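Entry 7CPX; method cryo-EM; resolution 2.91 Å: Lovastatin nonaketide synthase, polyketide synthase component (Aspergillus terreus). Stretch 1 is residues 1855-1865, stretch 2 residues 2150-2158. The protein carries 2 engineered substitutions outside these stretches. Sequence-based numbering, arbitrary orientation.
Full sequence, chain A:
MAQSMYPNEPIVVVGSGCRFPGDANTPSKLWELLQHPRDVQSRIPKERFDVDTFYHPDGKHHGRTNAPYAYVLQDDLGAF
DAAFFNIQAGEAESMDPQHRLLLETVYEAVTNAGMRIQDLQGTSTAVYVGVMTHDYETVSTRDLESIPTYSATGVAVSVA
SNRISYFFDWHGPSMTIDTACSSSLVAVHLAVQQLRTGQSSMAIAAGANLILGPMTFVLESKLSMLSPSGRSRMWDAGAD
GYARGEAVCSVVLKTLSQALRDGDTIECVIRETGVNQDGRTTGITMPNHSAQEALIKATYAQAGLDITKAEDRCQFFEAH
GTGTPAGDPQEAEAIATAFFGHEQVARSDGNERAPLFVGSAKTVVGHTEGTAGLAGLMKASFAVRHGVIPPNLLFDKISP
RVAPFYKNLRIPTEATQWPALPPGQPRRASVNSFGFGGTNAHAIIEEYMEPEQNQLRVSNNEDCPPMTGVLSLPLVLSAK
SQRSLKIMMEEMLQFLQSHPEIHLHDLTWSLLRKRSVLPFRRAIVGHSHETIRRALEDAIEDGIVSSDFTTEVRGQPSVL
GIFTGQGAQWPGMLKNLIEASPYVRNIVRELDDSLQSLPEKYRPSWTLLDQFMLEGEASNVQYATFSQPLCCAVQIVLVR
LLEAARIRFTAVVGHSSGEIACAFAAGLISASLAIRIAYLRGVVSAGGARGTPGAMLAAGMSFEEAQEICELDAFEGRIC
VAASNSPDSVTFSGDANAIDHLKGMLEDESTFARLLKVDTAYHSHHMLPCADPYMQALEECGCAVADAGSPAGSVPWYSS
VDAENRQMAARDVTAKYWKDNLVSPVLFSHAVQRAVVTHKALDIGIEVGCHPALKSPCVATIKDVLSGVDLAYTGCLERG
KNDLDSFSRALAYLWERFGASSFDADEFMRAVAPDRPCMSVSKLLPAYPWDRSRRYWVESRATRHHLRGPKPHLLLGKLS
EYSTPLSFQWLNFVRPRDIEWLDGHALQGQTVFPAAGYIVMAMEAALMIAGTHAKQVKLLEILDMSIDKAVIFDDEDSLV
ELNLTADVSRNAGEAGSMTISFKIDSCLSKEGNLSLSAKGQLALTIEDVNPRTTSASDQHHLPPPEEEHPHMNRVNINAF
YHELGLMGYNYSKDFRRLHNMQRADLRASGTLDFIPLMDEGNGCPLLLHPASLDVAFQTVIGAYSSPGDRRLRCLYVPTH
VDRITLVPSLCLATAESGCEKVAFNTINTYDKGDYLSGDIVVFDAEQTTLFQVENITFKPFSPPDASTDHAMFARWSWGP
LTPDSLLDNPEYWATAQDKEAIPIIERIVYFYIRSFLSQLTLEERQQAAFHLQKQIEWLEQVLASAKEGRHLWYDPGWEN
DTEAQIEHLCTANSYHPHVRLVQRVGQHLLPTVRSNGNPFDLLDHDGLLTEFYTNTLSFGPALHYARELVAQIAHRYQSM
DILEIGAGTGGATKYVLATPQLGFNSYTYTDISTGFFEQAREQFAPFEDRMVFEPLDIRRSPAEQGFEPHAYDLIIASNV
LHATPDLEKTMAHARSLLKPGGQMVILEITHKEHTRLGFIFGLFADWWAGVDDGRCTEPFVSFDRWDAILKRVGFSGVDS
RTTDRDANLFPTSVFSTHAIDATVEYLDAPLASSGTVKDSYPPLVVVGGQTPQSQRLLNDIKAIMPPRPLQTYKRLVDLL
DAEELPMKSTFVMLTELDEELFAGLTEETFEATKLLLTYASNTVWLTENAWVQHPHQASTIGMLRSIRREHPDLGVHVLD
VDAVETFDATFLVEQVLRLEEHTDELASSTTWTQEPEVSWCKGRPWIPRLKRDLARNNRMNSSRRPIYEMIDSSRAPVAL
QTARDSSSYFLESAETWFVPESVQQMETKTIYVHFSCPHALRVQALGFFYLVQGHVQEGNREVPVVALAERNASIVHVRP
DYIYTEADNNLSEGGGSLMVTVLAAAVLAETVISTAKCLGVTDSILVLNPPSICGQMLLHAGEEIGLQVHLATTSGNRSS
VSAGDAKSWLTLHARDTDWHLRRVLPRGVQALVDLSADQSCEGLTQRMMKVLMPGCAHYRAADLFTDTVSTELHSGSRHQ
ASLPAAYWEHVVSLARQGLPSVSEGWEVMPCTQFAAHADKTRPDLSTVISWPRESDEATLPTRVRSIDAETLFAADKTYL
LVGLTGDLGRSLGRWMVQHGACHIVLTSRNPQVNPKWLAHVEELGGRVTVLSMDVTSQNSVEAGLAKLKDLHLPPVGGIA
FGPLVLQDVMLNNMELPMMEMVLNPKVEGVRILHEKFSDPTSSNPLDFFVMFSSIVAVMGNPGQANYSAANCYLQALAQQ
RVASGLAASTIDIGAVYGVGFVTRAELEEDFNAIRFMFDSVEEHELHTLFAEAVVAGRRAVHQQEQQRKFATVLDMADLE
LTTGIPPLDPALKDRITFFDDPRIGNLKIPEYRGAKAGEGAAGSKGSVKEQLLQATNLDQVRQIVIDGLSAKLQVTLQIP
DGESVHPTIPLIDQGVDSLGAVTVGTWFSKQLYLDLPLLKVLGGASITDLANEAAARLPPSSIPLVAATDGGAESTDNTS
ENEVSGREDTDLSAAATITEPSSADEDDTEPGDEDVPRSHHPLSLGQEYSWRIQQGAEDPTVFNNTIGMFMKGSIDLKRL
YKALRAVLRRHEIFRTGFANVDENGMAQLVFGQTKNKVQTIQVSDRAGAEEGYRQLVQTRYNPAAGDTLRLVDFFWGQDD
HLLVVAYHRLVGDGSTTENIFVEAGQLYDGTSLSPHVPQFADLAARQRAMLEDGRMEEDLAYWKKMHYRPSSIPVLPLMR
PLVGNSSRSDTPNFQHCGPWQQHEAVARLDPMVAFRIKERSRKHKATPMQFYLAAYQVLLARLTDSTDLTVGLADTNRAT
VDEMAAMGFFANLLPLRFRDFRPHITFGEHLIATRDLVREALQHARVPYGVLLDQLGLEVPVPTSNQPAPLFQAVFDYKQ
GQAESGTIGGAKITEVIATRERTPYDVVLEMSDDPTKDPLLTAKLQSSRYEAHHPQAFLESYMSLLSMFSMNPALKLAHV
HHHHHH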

# COMPACT_ATOMS: atom_id res chain seq x y z
N GLU A 1855 -16.79 -32.34 -37.63
CA GLU A 1855 -17.55 -32.56 -38.85
C GLU A 1855 -17.48 -31.34 -39.75
O GLU A 1855 -17.84 -30.23 -39.34
CB GLU A 1855 -19.00 -32.88 -38.50
CG GLU A 1855 -19.18 -34.19 -37.76
CD GLU A 1855 -20.62 -34.41 -37.32
OE1 GLU A 1855 -21.43 -33.48 -37.45
OE2 GLU A 1855 -20.93 -35.52 -36.84
N THR A 1856 -17.01 -31.54 -40.98
CA THR A 1856 -16.99 -30.48 -41.98
C THR A 1856 -18.36 -30.22 -42.58
O THR A 1856 -18.55 -29.19 -43.24
CB THR A 1856 -16.00 -30.83 -43.09
OG1 THR A 1856 -14.70 -31.06 -42.53
CG2 THR A 1856 -15.91 -29.71 -44.12
N TRP A 1857 -19.32 -31.12 -42.35
CA TRP A 1857 -20.69 -30.95 -42.81
C TRP A 1857 -20.75 -30.77 -44.33
O TRP A 1857 -21.42 -29.87 -44.85
CB TRP A 1857 -21.37 -29.79 -42.08
CG TRP A 1857 -21.57 -30.07 -40.63
CD1 TRP A 1857 -22.37 -31.03 -40.09
CD2 TRP A 1857 -20.97 -29.38 -39.52
NE1 TRP A 1857 -22.30 -30.99 -38.72
CE2 TRP A 1857 -21.45 -29.99 -38.35
CE3 TRP A 1857 -20.08 -28.31 -39.42
CZ2 TRP A 1857 -21.07 -29.56 -37.08
CZ3 TRP A 1857 -19.70 -27.89 -38.16
CH2 TRP A 1857 -20.19 -28.51 -37.01
N PHE A 1858 -20.02 -31.63 -45.03
CA PHE A 1858 -20.19 -31.82 -46.47
C PHE A 1858 -19.94 -30.53 -47.25
O PHE A 1858 -20.83 -29.99 -47.91
CB PHE A 1858 -21.58 -32.39 -46.77
CG PHE A 1858 -22.02 -33.46 -45.81
CD1 PHE A 1858 -21.50 -34.74 -45.89
CD2 PHE A 1858 -22.96 -33.18 -44.84
CE1 PHE A 1858 -21.90 -35.72 -45.01
CE2 PHE A 1858 -23.37 -34.16 -43.95
CZ PHE A 1858 -22.84 -35.43 -44.04
N VAL A 1859 -18.71 -30.04 -47.17
CA VAL A 1859 -18.26 -28.96 -48.05
C VAL A 1859 -17.86 -29.59 -49.38
O VAL A 1859 -16.99 -30.47 -49.40
CB VAL A 1859 -17.10 -28.18 -47.42
CG1 VAL A 1859 -16.59 -27.12 -48.39
CG2 VAL A 1859 -17.54 -27.53 -46.12
N PRO A 1860 -18.46 -29.19 -50.50
CA PRO A 1860 -18.23 -29.89 -51.76
C PRO A 1860 -16.93 -29.56 -52.47
O PRO A 1860 -16.71 -30.04 -53.58
CB PRO A 1860 -19.44 -29.44 -52.61
CG PRO A 1860 -19.70 -28.06 -52.14
CD PRO A 1860 -19.39 -28.06 -50.66
N GLU A 1861 -16.06 -28.76 -51.87
CA GLU A 1861 -14.82 -28.34 -52.52
C GLU A 1861 -13.76 -29.42 -52.31
O GLU A 1861 -13.10 -29.47 -51.27
CB GLU A 1861 -14.35 -26.99 -51.98
CG GLU A 1861 -12.95 -26.61 -52.44
CD GLU A 1861 -12.76 -26.75 -53.94
OE1 GLU A 1861 -13.72 -26.46 -54.69
OE2 GLU A 1861 -11.67 -27.17 -54.36
N SER A 1862 -13.60 -30.29 -53.31
CA SER A 1862 -12.56 -31.31 -53.30
C SER A 1862 -11.96 -31.46 -54.69
O SER A 1862 -11.48 -32.54 -55.07
CB SER A 1862 -13.10 -32.65 -52.80
OG SER A 1862 -12.09 -33.64 -52.81
N VAL A 1863 -11.98 -30.38 -55.48
CA VAL A 1863 -11.44 -30.37 -56.83
C VAL A 1863 -10.17 -29.53 -56.92
O VAL A 1863 -9.14 -30.01 -57.39
CB VAL A 1863 -12.49 -29.89 -57.86
CG1 VAL A 1863 -13.60 -30.92 -58.00
CG2 VAL A 1863 -13.08 -28.53 -57.47
N GLN A 1864 -10.23 -28.28 -56.46
CA GLN A 1864 -9.00 -27.51 -56.31
C GLN A 1864 -8.15 -28.08 -55.19
O GLN A 1864 -6.92 -28.14 -55.29
CB GLN A 1864 -9.33 -26.04 -56.05
CG GLN A 1864 -10.16 -25.40 -57.15
CD GLN A 1864 -10.33 -23.90 -56.96
OE1 GLN A 1864 -11.45 -23.39 -56.96
NE2 GLN A 1864 -9.21 -23.19 -56.81
N GLN A 1865 -8.80 -28.51 -54.10
CA GLN A 1865 -8.16 -29.37 -53.10
C GLN A 1865 -8.34 -30.82 -53.55
O GLN A 1865 -9.03 -31.63 -52.93
CB GLN A 1865 -8.75 -29.11 -51.72
CG GLN A 1865 -8.77 -27.64 -51.32
CD GLN A 1865 -7.39 -27.02 -51.32
OE1 GLN A 1865 -6.38 -27.72 -51.25
NE2 GLN A 1865 -7.33 -25.70 -51.40
N GLU A 2150 -16.98 -23.95 -38.94
CA GLU A 2150 -16.07 -24.22 -40.05
C GLU A 2150 -16.65 -23.66 -41.34
O GLU A 2150 -17.82 -23.29 -41.42
CB GLU A 2150 -15.83 -25.73 -40.19
CG GLU A 2150 -14.46 -26.10 -40.74
CD GLU A 2150 -13.34 -25.78 -39.78
OE1 GLU A 2150 -13.62 -25.29 -38.66
OE2 GLU A 2150 -12.16 -26.02 -40.13
N THR A 2151 -15.80 -23.60 -42.36
CA THR A 2151 -16.25 -23.16 -43.68
C THR A 2151 -17.36 -24.07 -44.18
O THR A 2151 -17.29 -25.30 -44.06
CB THR A 2151 -15.08 -23.17 -44.67
OG1 THR A 2151 -14.12 -22.17 -44.28
CG2 THR A 2151 -15.58 -22.88 -46.07
N LEU A 2152 -18.41 -23.46 -44.74
CA LEU A 2152 -19.58 -24.18 -45.19
C LEU A 2152 -19.85 -24.03 -46.68
O LEU A 2152 -20.75 -24.71 -47.19
CB LEU A 2152 -20.83 -23.71 -44.43
CG LEU A 2152 -20.87 -24.05 -42.94
CD1 LEU A 2152 -21.98 -23.26 -42.28
CD2 LEU A 2152 -21.09 -25.54 -42.75
N PHE A 2153 -19.11 -23.18 -47.39
CA PHE A 2153 -19.43 -22.83 -48.76
C PHE A 2153 -18.18 -22.86 -49.62
O PHE A 2153 -17.06 -22.66 -49.12
CB PHE A 2153 -20.10 -21.46 -48.83
CG PHE A 2153 -21.33 -21.34 -47.98
CD1 PHE A 2153 -22.53 -21.88 -48.40
CD2 PHE A 2153 -21.28 -20.70 -46.75
CE1 PHE A 2153 -23.66 -21.78 -47.62
CE2 PHE A 2153 -22.41 -20.60 -45.97
CZ PHE A 2153 -23.60 -21.13 -46.40
N ALA A 2154 -18.37 -23.09 -50.91
CA ALA A 2154 -17.28 -23.17 -51.86
C ALA A 2154 -17.00 -21.80 -52.47
O ALA A 2154 -17.92 -21.01 -52.72
CB ALA A 2154 -17.59 -24.18 -52.96
N ALA A 2155 -15.72 -21.53 -52.72
CA ALA A 2155 -15.31 -20.26 -53.29
C ALA A 2155 -15.58 -20.17 -54.79
O ALA A 2155 -15.56 -19.07 -55.35
CB ALA A 2155 -13.83 -20.01 -53.03
N ASP A 2156 -15.81 -21.30 -55.46
CA ASP A 2156 -15.99 -21.35 -56.90
C ASP A 2156 -17.46 -21.45 -57.30
O ASP A 2156 -17.78 -22.04 -58.34
CB ASP A 2156 -15.20 -22.51 -57.49
CG ASP A 2156 -15.63 -23.85 -56.94
OD1 ASP A 2156 -16.50 -23.88 -56.05
OD2 ASP A 2156 -15.09 -24.89 -57.39
N LYS A 2157 -18.36 -20.90 -56.50
CA LYS A 2157 -19.78 -20.96 -56.77
C LYS A 2157 -20.46 -19.68 -56.32
O LYS A 2157 -20.05 -19.06 -55.33
CB LYS A 2157 -20.43 -22.17 -56.08
CG LYS A 2157 -20.14 -23.50 -56.76
CD LYS A 2157 -20.49 -24.67 -55.86
CE LYS A 2157 -20.36 -25.99 -56.60
NZ LYS A 2157 -20.56 -27.16 -55.70
N THR A 2158 -21.50 -19.29 -57.04
CA THR A 2158 -22.32 -18.15 -56.68
C THR A 2158 -23.50 -18.62 -55.84
O THR A 2158 -24.17 -19.59 -56.18
CB THR A 2158 -22.84 -17.42 -57.91
OG1 THR A 2158 -22.80 -18.29 -59.05
CG2 THR A 2158 -22.00 -16.18 -58.19

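This is a modest side-chain packing contact between two irregular segments, held by van der Waals contacts with no hydrogen bond passing from one to the other. The two stretches run in the same general direction: Thr1856 lies nearest Glu2150, Val1859 nearest Leu2152 and Glu1861 nearest Ala2154, the last two pairs with CA atoms 5.7 and 5.8 Å apart.

At one end, CB of Trp1857 lies 4.3 Å from CD2 of Leu2152. The CA-to-CB bond of Leu2152 points away, yet its side chain brings a methyl back within reach. Val1859, compact and beta-branched, points toward the other stretch and presses CG2 to 3.0 Å from O of Thr2151, a tight approach of a methyl to a carbonyl oxygen.

Ala2154 suits the middle because its lone methyl allows close approach: its CB is 4.5 Å from CG of Pro1860 and 4.4 Å from CB of Glu1861. The extended Lys2157 places NZ, which is hydrogen-bonded elsewhere in the structure, 3.8 Å from CG of Pro1860.

Farther along, OE1 of Glu1861 and OD2 of Asp2156 stand 3.4 Å apart; if both carboxylates are charged they repel, so this pair does not help hold the stretches together. The other carboxylate oxygen of Glu1861, OE2, accepts a hydrogen bond from N of Gln1865 (3.2 Å) and a weak one from N of Gln1864 (2.8 Å), tying the acid to its own loop.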